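Local atomic coordinates of glycosyl hydrolases family 2, sugar binding domain protein (Bacteroides uniformis str. 3978 T3 ii, PDB entry 6D1P), a protein that probably hydrolyses O-glycosidic bonds of glucuronides, as a family 2 beta-glucuronidase of a gut bacterium. Residues A[722-725]-A[731-734]; A[759-764]-A[788-793]. All blocks are in the same frame, centred on the assembly; numbering follows the deposited sequence.

Both contacts lie in the C-terminal beta domain, each centred about 30 Å from the centre of the chain, and their own centres are about 12 Å apart. Strand 730-738 connects them: it carries half of interaction 1 and pairs on its other edge with strand 781-787, which runs directly into segment 788-793 of interaction 2. The two also touch, with Ile731 CD1 packed 3.7 Å from Lys788 CG. Interaction 1 is a hairpin held by backbone hydrogen bonds, whereas interaction 2 joins two loops through side-chain packing. In this family the active site belongs to the TIM-barrel domain, and neither contact supplies a ligand to the bound potassium or sodium ions.

Interaction 1. Residues A[722-725]-A[731-734]; sequences TQTA and ILVQ
Thr722 and Gln734 lie side by side on one face of an antiparallel pair, and the Gln734 side chain can be traced outward along that face. Its CB comes 3.8 Å from Thr722 OG1. CG stands opposite the backbone N (chi1 175°), and the chain then runs on extended to the amide. The two amide atoms have different partners: OE1 accepts from Arg781 NE on the neighbouring strand, while NE2, 3.8 Å from Thr722 OG1, donates to a water at 3.1 Å. The same water lies 2.6 Å from Thr722 OG1 and donates to Gln734 O, bridging both side chains and the backbone. Being bonded at both OE1 and NE2, the amide is likely to be fixed in its rotation.

Strands 718-723 and 730-738 form a beta hairpin, with strand 781-787 continuing the sheet beyond the second. Thr722 and Gln734 are a hydrogen-bonded pair: Gln734 N reaches Thr722 O at 2.9 Å, and Thr722 N returns a bond to Gln734 O. Past the non-hydrogen-bonded pair Gln723-Val733, Thr724 N meets Leu732 O at 2.8 Å with an almost straight N-H...O angle of 172°. Gln723 and Val733 point to the other face, and the Gln723 side chain runs beside that of Ile731, CB to CG2 3.9 Å. Gln723 also touches Ile809, and Ile731 touches Val811, both of strand 807-811. Nearer the turn, Ala725 CB presses on Ile731 CG1 at 3.4 Å.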
loop_
_atom_site.group_PDB
_atom_site.type_symbol
_atom_site.label_atom_id
_atom_site.label_comp_id
_atom_site.label_asym_id
_atom_site.label_seq_id
_atom_site.Cartn_x
_atom_site.Cartn_y
_atom_site.Cartn_z
ATOM N N THR A 722 28.495 -0.329 18.421
ATOM C CA THR A 722 28.950 -1.461 19.210
ATOM C C THR A 722 27.801 -2.448 19.296
ATOM O O THR A 722 26.660 -2.097 19.010
ATOM C CB THR A 722 29.386 -1.013 20.612
ATOM O OG1 THR A 722 28.370 -0.167 21.165
ATOM C CG2 THR A 722 30.689 -0.233 20.537
ATOM N N GLN A 723 28.087 -3.689 19.701
ATOM C CA GLN A 723 27.033 -4.662 19.980
ATOM C C GLN A 723 27.062 -5.085 21.445
ATOM O O GLN A 723 28.139 -5.246 22.031
ATOM C CB GLN A 723 27.113 -5.910 19.072
ATOM C CG GLN A 723 28.486 -6.246 18.457
ATOM C CD GLN A 723 28.397 -7.357 17.397
ATOM O OE1 GLN A 723 27.720 -8.371 17.601
ATOM N NE2 GLN A 723 29.066 -7.156 16.262
ATOM N N THR A 724 25.857 -5.259 22.025
ATOM C CA THR A 724 25.645 -5.634 23.439
ATOM C C THR A 724 24.526 -6.682 23.566
ATOM O O THR A 724 23.589 -6.530 24.360
ATOM C CB THR A 724 25.306 -4.408 24.291
ATOM O OG1 THR A 724 24.916 -3.300 23.450
ATOM C CG2 THR A 724 26.477 -4.012 25.140
ATOM N N ALA A 725 24.658 -7.775 22.781
ATOM C CA ALA A 725 23.645 -8.819 22.635
ATOM C C ALA A 725 23.609 -9.753 23.833
ATOM O O ALA A 725 24.635 -10.342 24.195
ATOM C CB ALA A 725 23.952 -9.643 21.389
ATOM N N ILE A 731 20.558 -9.692 18.756
ATOM C CA ILE A 731 21.694 -8.865 19.112
ATOM C C ILE A 731 21.207 -7.429 19.237
ATOM O O ILE A 731 20.356 -6.980 18.457
ATOM C CB ILE A 731 22.811 -8.985 18.059
ATOM C CG1 ILE A 731 23.418 -10.393 18.095
ATOM C CG2 ILE A 731 23.868 -7.900 18.265
ATOM C CD1 ILE A 731 23.492 -11.071 16.740
ATOM N N LEU A 732 21.715 -6.724 20.237
ATOM C CA LEU A 732 21.420 -5.314 20.416
ATOM C C LEU A 732 22.586 -4.511 19.869
ATOM O O LEU A 732 23.725 -4.709 20.289
ATOM C CB LEU A 732 21.177 -4.982 21.890
ATOM C CG LEU A 732 20.810 -3.519 22.175
ATOM C CD1 LEU A 732 19.548 -3.125 21.385
ATOM C CD2 LEU A 732 20.646 -3.250 23.676
ATOM N N VAL A 733 22.310 -3.625 18.922
ATOM C CA VAL A 733 23.321 -2.763 18.332
ATOM C C VAL A 733 23.073 -1.348 18.833
ATOM O O VAL A 733 21.919 -0.904 18.913
ATOM C CB VAL A 733 23.272 -2.833 16.789
ATOM C CG1 VAL A 733 24.034 -1.684 16.161
ATOM C CG2 VAL A 733 23.827 -4.155 16.306
ATOM N N GLN A 734 24.152 -0.640 19.164
ATOM C CA GLN A 734 24.071 0.685 19.763
ATOM C C GLN A 734 24.834 1.691 18.918
ATOM O O GLN A 734 25.979 1.440 18.525
ATOM C CB GLN A 734 24.633 0.670 21.188
ATOM C CG GLN A 734 24.688 2.047 21.818
ATOM C CD GLN A 734 25.265 2.030 23.230
ATOM O OE1 GLN A 734 24.557 1.761 24.210
ATOM N NE2 GLN A 734 26.555 2.327 23.337
HETATM O O HOH W 1 28.085 2.354 20.659
#

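Interaction 2. Residues A[759-764]-A[788-793]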
loop_
_atom_site.group_PDB
_atom_site.type_symbol
_atom_site.label_atom_id
_atom_site.label_comp_id
_atom_site.label_asym_id
_atom_site.label_seq_id
_atom_site.Cartn_x
_atom_site.Cartn_y
_atom_site.Cartn_z
ATOM N N SER A 759 17.349 -6.843 4.681
ATOM C CA SER A 759 16.234 -5.947 4.947
ATOM C C SER A 759 15.230 -6.512 5.938
ATOM O O SER A 759 14.243 -5.830 6.232
ATOM C CB SER A 759 15.521 -5.601 3.638
ATOM O OG SER A 759 14.745 -6.689 3.174
ATOM N N GLU A 760 15.428 -7.728 6.433
ATOM C CA GLU A 760 14.551 -8.302 7.434
ATOM C C GLU A 760 15.233 -8.587 8.762
ATOM O O GLU A 760 14.551 -8.976 9.709
ATOM C CB GLU A 760 13.932 -9.600 6.916
ATOM C CG GLU A 760 13.107 -9.388 5.666
ATOM C CD GLU A 760 12.724 -10.695 5.020
ATOM O OE1 GLU A 760 11.862 -11.401 5.586
ATOM O OE2 GLU A 760 13.303 -11.023 3.958
ATOM N N ALA A 761 16.548 -8.409 8.856
ATOM C CA ALA A 761 17.238 -8.718 10.101
ATOM C C ALA A 761 16.850 -7.739 11.202
ATOM O O ALA A 761 16.609 -8.148 12.341
ATOM C CB ALA A 761 18.747 -8.717 9.872
ATOM N N LEU A 762 16.765 -6.450 10.887
ATOM C CA LEU A 762 16.482 -5.458 11.922
ATOM C C LEU A 762 15.073 -5.638 12.467
ATOM O O LEU A 762 14.112 -5.729 11.697
ATOM C CB LEU A 762 16.647 -4.043 11.378
ATOM C CG LEU A 762 18.085 -3.674 10.990
ATOM C CD1 LEU A 762 18.171 -2.233 10.519
ATOM C CD2 LEU A 762 19.028 -3.939 12.167
ATOM N N LEU A 763 14.952 -5.711 13.798
ATOM C CA LEU A 763 13.649 -5.679 14.448
ATOM C C LEU A 763 13.166 -4.238 14.377
ATOM O O LEU A 763 13.600 -3.388 15.158
ATOM C CB LEU A 763 13.724 -6.153 15.896
ATOM C CG LEU A 763 12.453 -5.791 16.691
ATOM C CD1 LEU A 763 11.328 -6.826 16.464
ATOM C CD2 LEU A 763 12.680 -5.500 18.215
ATOM N N ARG A 764 12.278 -3.936 13.443
ATOM C CA ARG A 764 11.844 -2.561 13.323
ATOM C C ARG A 764 10.324 -2.488 13.307
ATOM O O ARG A 764 9.619 -3.495 13.470
ATOM C CB ARG A 764 12.451 -1.902 12.077
ATOM C CG ARG A 764 12.197 -2.594 10.756
ATOM C CD ARG A 764 13.199 -2.046 9.732
ATOM N NE ARG A 764 13.235 -2.819 8.493
ATOM C CZ ARG A 764 12.878 -2.343 7.299
ATOM N NH1 ARG A 764 12.464 -1.085 7.176
ATOM N NH2 ARG A 764 12.947 -3.125 6.220
ATOM N N LYS A 788 19.074 -12.810 15.364
ATOM C CA LYS A 788 20.292 -13.616 15.367
ATOM C C LYS A 788 20.362 -14.538 14.156
ATOM O O LYS A 788 21.413 -14.652 13.515
ATOM C CB LYS A 788 20.377 -14.427 16.661
ATOM C CG LYS A 788 21.527 -14.042 17.592
ATOM C CD LYS A 788 21.525 -14.907 18.852
ATOM C CE LYS A 788 22.552 -14.420 19.866
ATOM N NZ LYS A 788 22.320 -15.005 21.220
ATOM N N GLN A 789 19.244 -15.194 13.824
ATOM C CA GLN A 789 19.201 -16.121 12.693
ATOM C C GLN A 789 19.760 -15.502 11.415
ATOM O O GLN A 789 20.476 -16.166 10.656
ATOM C CB GLN A 789 17.764 -16.593 12.455
ATOM C CG GLN A 789 17.206 -17.537 13.518
ATOM C CD GLN A 789 15.680 -17.589 13.494
ATOM O OE1 GLN A 789 15.013 -16.713 14.051
ATOM N NE2 GLN A 789 15.123 -18.607 12.834
ATOM N N HIS A 790 19.442 -14.233 11.156
ATOM C CA HIS A 790 19.842 -13.595 9.907
ATOM C C HIS A 790 21.322 -13.247 9.856
ATOM O O HIS A 790 21.840 -12.973 8.768
ATOM C CB HIS A 790 19.018 -12.331 9.667
ATOM C CG HIS A 790 17.566 -12.588 9.400
ATOM N ND1 HIS A 790 16.991 -12.382 8.162
ATOM C CD2 HIS A 790 16.568 -13.009 10.213
ATOM C CE1 HIS A 790 15.701 -12.667 8.225
ATOM N NE2 HIS A 790 15.421 -13.051 9.458
ATOM N N ALA A 791 22.011 -13.253 10.993
ATOM C CA ALA A 791 23.433 -12.942 11.000
ATOM C C ALA A 791 24.215 -14.050 10.294
ATOM O O ALA A 791 23.800 -15.214 10.304
ATOM C CB ALA A 791 23.939 -12.767 12.436
ATOM N N PRO A 792 25.361 -13.715 9.670
ATOM C CA PRO A 792 25.995 -12.388 9.623
ATOM C C PRO A 792 25.328 -11.389 8.662
ATOM O O PRO A 792 24.833 -11.792 7.607
ATOM C CB PRO A 792 27.412 -12.710 9.139
ATOM C CG PRO A 792 27.204 -13.850 8.221
ATOM C CD PRO A 792 26.148 -14.703 8.904
ATOM N N VAL A 793 25.329 -10.108 9.049
ATOM C CA VAL A 793 24.887 -8.985 8.230
ATOM C C VAL A 793 25.785 -7.793 8.547
ATOM O O VAL A 793 26.666 -7.859 9.408
ATOM C CB VAL A 793 23.409 -8.610 8.485
ATOM C CG1 VAL A 793 22.482 -9.744 8.122
ATOM C CG2 VAL A 793 23.217 -8.216 9.954
#
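A type I beta turn, Lys788 to Ala791, begins the connection from strand 781-787 to strand 793-799 and presents His790 to Glu760 and Ala761 in the loop after strand 751-756. The turn is closed by Ala791 N bonding to Lys788 O at 2.9 Å. No hydrogen bond crosses between the two loops; the contact rests on packing, much of it over one face of the imidazole. His790 CG stands opposite its own carbonyl carbon (chi1 -67°), which brings the ring to Ala761, whose CA lies over that face, 4.2 Å from the ring centroid and 22° off the normal, a CH-pi contact. Glu760 O sits over the same face toward the rim, and Glu760 CB meets His790 CE1 at 3.8 Å. Asp758 fixes the ring from outside the two segments: its OD2 bonds to His790 ND1, while its OD1 takes Glu760 N. With an alanine in place of His790, Asp758 OD2 would probably lose its ring partner, and a gap would open beside Glu760 CB and Ala761 CA. Ala761 CB lies 3.6 Å from His790 CB and, more loosely, 4.3 Å from Val793 CG1.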